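Local atomic coordinates of aminoglycoside 6-adenylyltransferase (Bacillus subtilis, PDB entry 2PBE), a protein that adenylates streptomycin and streptidine at O-6 using ATP, can use GTP with streptomycin, and mediates bacterial resistance to streptomycin. Residues 240-243 with 244-248; 177-180 with 181-185. All coordinates share one frame; numbering follows the deposited sequence.

Interaction 1 (240-243 with 244-248)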
loop_
_atom_site.group_PDB
_atom_site.type_symbol
_atom_site.label_atom_id
_atom_site.label_comp_id
_atom_site.label_asym_id
_atom_site.label_seq_id
_atom_site.Cartn_x
_atom_site.Cartn_y
_atom_site.Cartn_z
ATOM N N GLU A 240 16.490 5.736 23.183
ATOM C CA GLU A 240 16.335 5.159 21.847
ATOM C C GLU A 240 14.983 5.532 21.298
ATOM O O GLU A 240 14.803 5.713 20.096
ATOM C CB GLU A 240 16.447 3.643 21.915
ATOM C CG GLU A 240 17.822 3.147 22.300
ATOM C CD GLU A 240 18.892 3.605 21.324
ATOM O OE1 GLU A 240 18.699 3.397 20.108
ATOM O OE2 GLU A 240 19.920 4.161 21.772
HETATM N N MSE A 241 14.032 5.637 22.205
HETATM C CA MSE A 241 12.680 6.001 21.837
HETATM C C MSE A 241 12.601 7.447 21.384
HETATM O O MSE A 241 11.927 7.738 20.396
HETATM C CB MSE A 241 11.743 5.770 23.016
HETATM C CG MSE A 241 11.153 4.372 23.046
HETATM SE SE MSE A 241 10.117 3.989 21.415
HETATM C CE MSE A 241 8.459 4.901 21.867
ATOM N N TRP A 242 13.271 8.340 22.100
ATOM C CA TRP A 242 13.268 9.748 21.732
ATOM C C TRP A 242 13.834 9.852 20.325
ATOM O O TRP A 242 13.359 10.642 19.507
ATOM C CB TRP A 242 14.134 10.569 22.694
ATOM C CG TRP A 242 13.482 10.933 24.001
ATOM C CD1 TRP A 242 13.789 10.428 25.245
ATOM C CD2 TRP A 242 12.451 11.898 24.207
ATOM N NE1 TRP A 242 13.015 11.020 26.212
ATOM C CE2 TRP A 242 12.179 11.928 25.619
ATOM C CE3 TRP A 242 11.718 12.748 23.348
ATOM C CZ2 TRP A 242 11.202 12.779 26.195
ATOM C CZ3 TRP A 242 10.736 13.607 23.915
ATOM C CH2 TRP A 242 10.490 13.607 25.342
ATOM N N LYS A 243 14.859 9.042 20.064
ATOM C CA LYS A 243 15.519 9.014 18.766
ATOM C C LYS A 243 14.522 8.569 17.690
ATOM O O LYS A 243 14.362 9.244 16.673
ATOM C CB LYS A 243 16.727 8.070 18.845
ATOM C CG LYS A 243 17.607 8.030 17.595
ATOM C CD LYS A 243 18.958 7.347 17.846
ATOM C CE LYS A 243 18.854 5.878 18.239
ATOM N NZ LYS A 243 20.226 5.263 18.320
ATOM N N SER A 244 13.842 7.457 17.918
ATOM C CA SER A 244 12.862 6.964 16.960
ATOM C C SER A 244 11.835 8.050 16.650
ATOM O O SER A 244 11.503 8.278 15.497
ATOM C CB SER A 244 12.136 5.741 17.517
ATOM O OG SER A 244 12.968 4.595 17.504
ATOM N N LEU A 245 11.342 8.716 17.694
ATOM C CA LEU A 245 10.335 9.771 17.546
ATOM C C LEU A 245 10.838 10.961 16.759
ATOM O O LEU A 245 10.160 11.454 15.855
ATOM C CB LEU A 245 9.864 10.250 18.923
ATOM C CG LEU A 245 8.824 11.374 18.858
ATOM C CD1 LEU A 245 7.513 10.854 18.287
ATOM C CD2 LEU A 245 8.614 11.927 20.253
ATOM N N PHE A 246 12.019 11.448 17.121
ATOM C CA PHE A 246 12.568 12.582 16.401
ATOM C C PHE A 246 12.830 12.210 14.954
ATOM O O PHE A 246 12.718 13.057 14.072
ATOM C CB PHE A 246 13.850 13.088 17.050
ATOM C CG PHE A 246 13.648 13.672 18.424
ATOM C CD1 PHE A 246 12.444 14.323 18.777
ATOM C CD2 PHE A 246 14.690 13.624 19.363
ATOM C CE1 PHE A 246 12.288 14.921 20.065
ATOM C CE2 PHE A 246 14.559 14.213 20.649
ATOM C CZ PHE A 246 13.353 14.862 21.000
ATOM N N THR A 247 13.170 10.947 14.721
ATOM C CA THR A 247 13.430 10.472 13.364
ATOM C C THR A 247 12.128 10.562 12.554
ATOM O O THR A 247 12.151 10.989 11.407
ATOM C CB THR A 247 14.022 9.032 13.389
ATOM O OG1 THR A 247 15.317 9.081 14.002
ATOM C CG2 THR A 247 14.157 8.443 11.970
ATOM N N CYS A 248 11.007 10.175 13.158
ATOM C CA CYS A 248 9.710 10.275 12.499
ATOM C C CYS A 248 9.422 11.752 12.213
ATOM O O CYS A 248 8.852 12.100 11.179
ATOM C CB CYS A 248 8.616 9.703 13.388
ATOM S SG CYS A 248 8.762 7.914 13.637
#

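Interaction 2 (177-180 with 181-185)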
loop_
_atom_site.group_PDB
_atom_site.type_symbol
_atom_site.label_atom_id
_atom_site.label_comp_id
_atom_site.label_asym_id
_atom_site.label_seq_id
_atom_site.Cartn_x
_atom_site.Cartn_y
_atom_site.Cartn_z
ATOM N N ILE A 177 7.144 4.194 29.091
ATOM C CA ILE A 177 7.704 3.837 27.796
ATOM C C ILE A 177 6.805 2.919 26.972
ATOM O O ILE A 177 6.777 3.011 25.747
ATOM C CB ILE A 177 9.101 3.221 27.968
ATOM C CG1 ILE A 177 9.797 3.113 26.606
ATOM C CG2 ILE A 177 8.990 1.867 28.665
ATOM C CD1 ILE A 177 11.282 2.852 26.690
ATOM N N LEU A 178 6.043 2.049 27.639
ATOM C CA LEU A 178 5.139 1.153 26.915
ATOM C C LEU A 178 3.985 1.948 26.312
ATOM O O LEU A 178 3.507 1.635 25.220
ATOM C CB LEU A 178 4.617 0.053 27.845
ATOM C CG LEU A 178 5.397 -1.277 27.847
ATOM C CD1 LEU A 178 6.871 -1.050 28.205
ATOM C CD2 LEU A 178 4.759 -2.224 28.857
ATOM N N PHE A 179 3.555 2.980 27.027
ATOM C CA PHE A 179 2.472 3.846 26.554
ATOM C C PHE A 179 2.984 4.568 25.308
ATOM O O PHE A 179 2.296 4.662 24.279
ATOM C CB PHE A 179 2.116 4.870 27.636
ATOM C CG PHE A 179 0.996 5.811 27.256
ATOM C CD1 PHE A 179 -0.334 5.345 27.170
ATOM C CD2 PHE A 179 1.256 7.183 27.031
ATOM C CE1 PHE A 179 -1.415 6.249 26.873
ATOM C CE2 PHE A 179 0.196 8.099 26.730
ATOM C CZ PHE A 179 -1.140 7.640 26.652
ATOM N N ALA A 180 4.215 5.054 25.410
ATOM C CA ALA A 180 4.839 5.767 24.310
ATOM C C ALA A 180 5.001 4.878 23.080
ATOM O O ALA A 180 4.666 5.287 21.959
ATOM C CB ALA A 180 6.177 6.299 24.763
ATOM N N ILE A 181 5.485 3.658 23.302
ATOM C CA ILE A 181 5.720 2.688 22.230
ATOM C C ILE A 181 4.452 2.303 21.467
ATOM O O ILE A 181 4.464 2.177 20.244
ATOM C CB ILE A 181 6.381 1.406 22.792
ATOM C CG1 ILE A 181 7.818 1.717 23.204
ATOM C CG2 ILE A 181 6.394 0.294 21.749
ATOM C CD1 ILE A 181 8.506 0.618 23.994
ATOM N N ASP A 182 3.356 2.103 22.182
ATOM C CA ASP A 182 2.122 1.713 21.510
ATOM C C ASP A 182 1.605 2.820 20.589
ATOM O O ASP A 182 1.105 2.541 19.500
ATOM C CB ASP A 182 1.063 1.292 22.543
ATOM C CG ASP A 182 1.381 -0.055 23.194
ATOM O OD1 ASP A 182 2.546 -0.275 23.591
ATOM O OD2 ASP A 182 0.472 -0.896 23.319
ATOM N N HIS A 183 1.743 4.075 21.005
ATOM C CA HIS A 183 1.286 5.180 20.178
ATOM C C HIS A 183 2.225 5.399 18.993
ATOM O O HIS A 183 1.800 5.777 17.896
ATOM C CB HIS A 183 1.174 6.459 21.005
ATOM C CG HIS A 183 0.057 6.432 21.999
ATOM N ND1 HIS A 183 -1.229 6.054 21.661
ATOM C CD2 HIS A 183 0.014 6.784 23.303
ATOM C CE1 HIS A 183 -2.015 6.183 22.712
ATOM N NE2 HIS A 183 -1.287 6.624 23.720
ATOM N N LEU A 184 3.511 5.167 19.216
ATOM C CA LEU A 184 4.473 5.324 18.147
ATOM C C LEU A 184 4.187 4.265 17.074
ATOM O O LEU A 184 4.021 4.572 15.888
ATOM C CB LEU A 184 5.893 5.134 18.673
ATOM C CG LEU A 184 6.976 5.175 17.591
ATOM C CD1 LEU A 184 7.075 6.582 17.021
ATOM C CD2 LEU A 184 8.310 4.717 18.160
ATOM N N ASN A 185 4.130 3.016 17.505
ATOM C CA ASN A 185 3.900 1.920 16.595
ATOM C C ASN A 185 2.533 1.943 15.956
ATOM O O ASN A 185 2.390 1.647 14.770
ATOM C CB ASN A 185 4.073 0.589 17.327
ATOM C CG ASN A 185 5.494 0.357 17.773
ATOM O OD1 ASN A 185 5.742 -0.385 18.719
ATOM N ND2 ASN A 185 6.444 0.987 17.088
#

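Interaction 1 (240-243 with 244-248)
Lys243 O takes two donors from Thr247: the hydroxyl OG1 at 2.8 Å and the amide N at 2.9 Å. The two arrive differently, for Thr247 N lies nearly along the C=O axis whereas OG1 stands above the carbonyl plane, 45° out of it. With chi1 at -66°, OG1 sits beside its own backbone N and faces back down the helix. The Lys243 amine reaches back one turn to Glu240, where NZ forms a salt bridge with OE1 at 3.0 Å, its hydrogen bond weak.

One turn of the same helix also pairs two aromatic rings. Trp242 CE3 meets Phe246 CZ at 3.6 Å, the six-membered ring and the Phe246 ring being inclined by 35° with centroids 5.7 Å apart, an oblique pairing. Trp242 O lies over one face of the Phe246 ring while accepting the Phe246 N-H at 2.9 Å.

Ser244 OG is hydrogen-bonded to Ser234 OG, which joins the helix to the loop before it. Residues 240-248 belong to the first turns of helix 238-263: Tyr282 of helix 270-283 meets both aromatic rings edge-to-face, Trp242 and Leu245 pack on helix 151-173, and Met241, a selenomethionine, reaches both that helix and helix 177-204.

Interaction 2 (177-180 with 181-185)
Ile177, the first residue of helix 177-204, touches Ile181 one turn on, and the contact is made by side chains and backbone together. Its CG1 meets Ile181 CD1 at 3.8 Å, the two branches crossing at a slant. Ile177 CG1 lies opposite its own backbone N (chi1 -168°), whereas Ile181 CG1 is set beside its N and folds back over the Ile177 carbonyl. That carbonyl also accepts the Ile181 N-H, Ile177 O to Ile181 N being 2.8 Å.

Leu178 follows on an exposed side of the helix, and its contribution is through the backbone: Leu178 O accepts Asp182 N at 3.1 Å.

These i to i+4 bonds are the regular pattern of an alpha-helix, here in its opening turns, and the same spacing brings Phe179 alongside His183. The pair is edge-to-face, or T-shaped: the planes stand at 86° and the centroids are 4.4 Å apart. His183 presents its NE2/CD2 edge, with NE2 3.0 Å above the Phe179 plane and displaced toward the rim on the CE1/CZ side. Phe179 CG is anti to its N (chi1 -179°), which carries the ring outward from the helix, and the His183 imidazole leans back toward the N-terminus to meet it. Beneath the rings, the backbone bond from His183 N to Phe179 O is weak at 3.4 Å. His183 is also engaged by Tyr167, again edge-to-face, and by Val164 and Val168, all of helix 151-173.

Ala180 turns into the protein interior, its methyl packing on Val168 and Leu172 of that helix and on Met241 of helix 238-263. Its carbonyl lies within the bonding pattern too: Ala180 O receives Leu184 N at 3.0 Å, with the donor in the carbonyl plane.

How the interactions relate
Interaction 2 comes first along the chain, in the opening turns of helix 177-204, and interaction 1 follows in the opening turns of helix 238-263. Their centres are about 11 Å apart and lie about 24 Å (interaction 1) and about 23 Å (interaction 2) from the centre of the chain, on the same side of it. They meet through selenomethionine Met241: its CE lies 3.5 Å from Ile181 CG1 and 3.7 Å from Leu184 CD2, while its CG lies 4.0 Å from Ile177 CD1. Helix 151-173 packs against both, so three helices converge here. This apolar packing joins the starts of helices 177-204 and 238-263 within the helical part of the protein, and neither contact involves a strand.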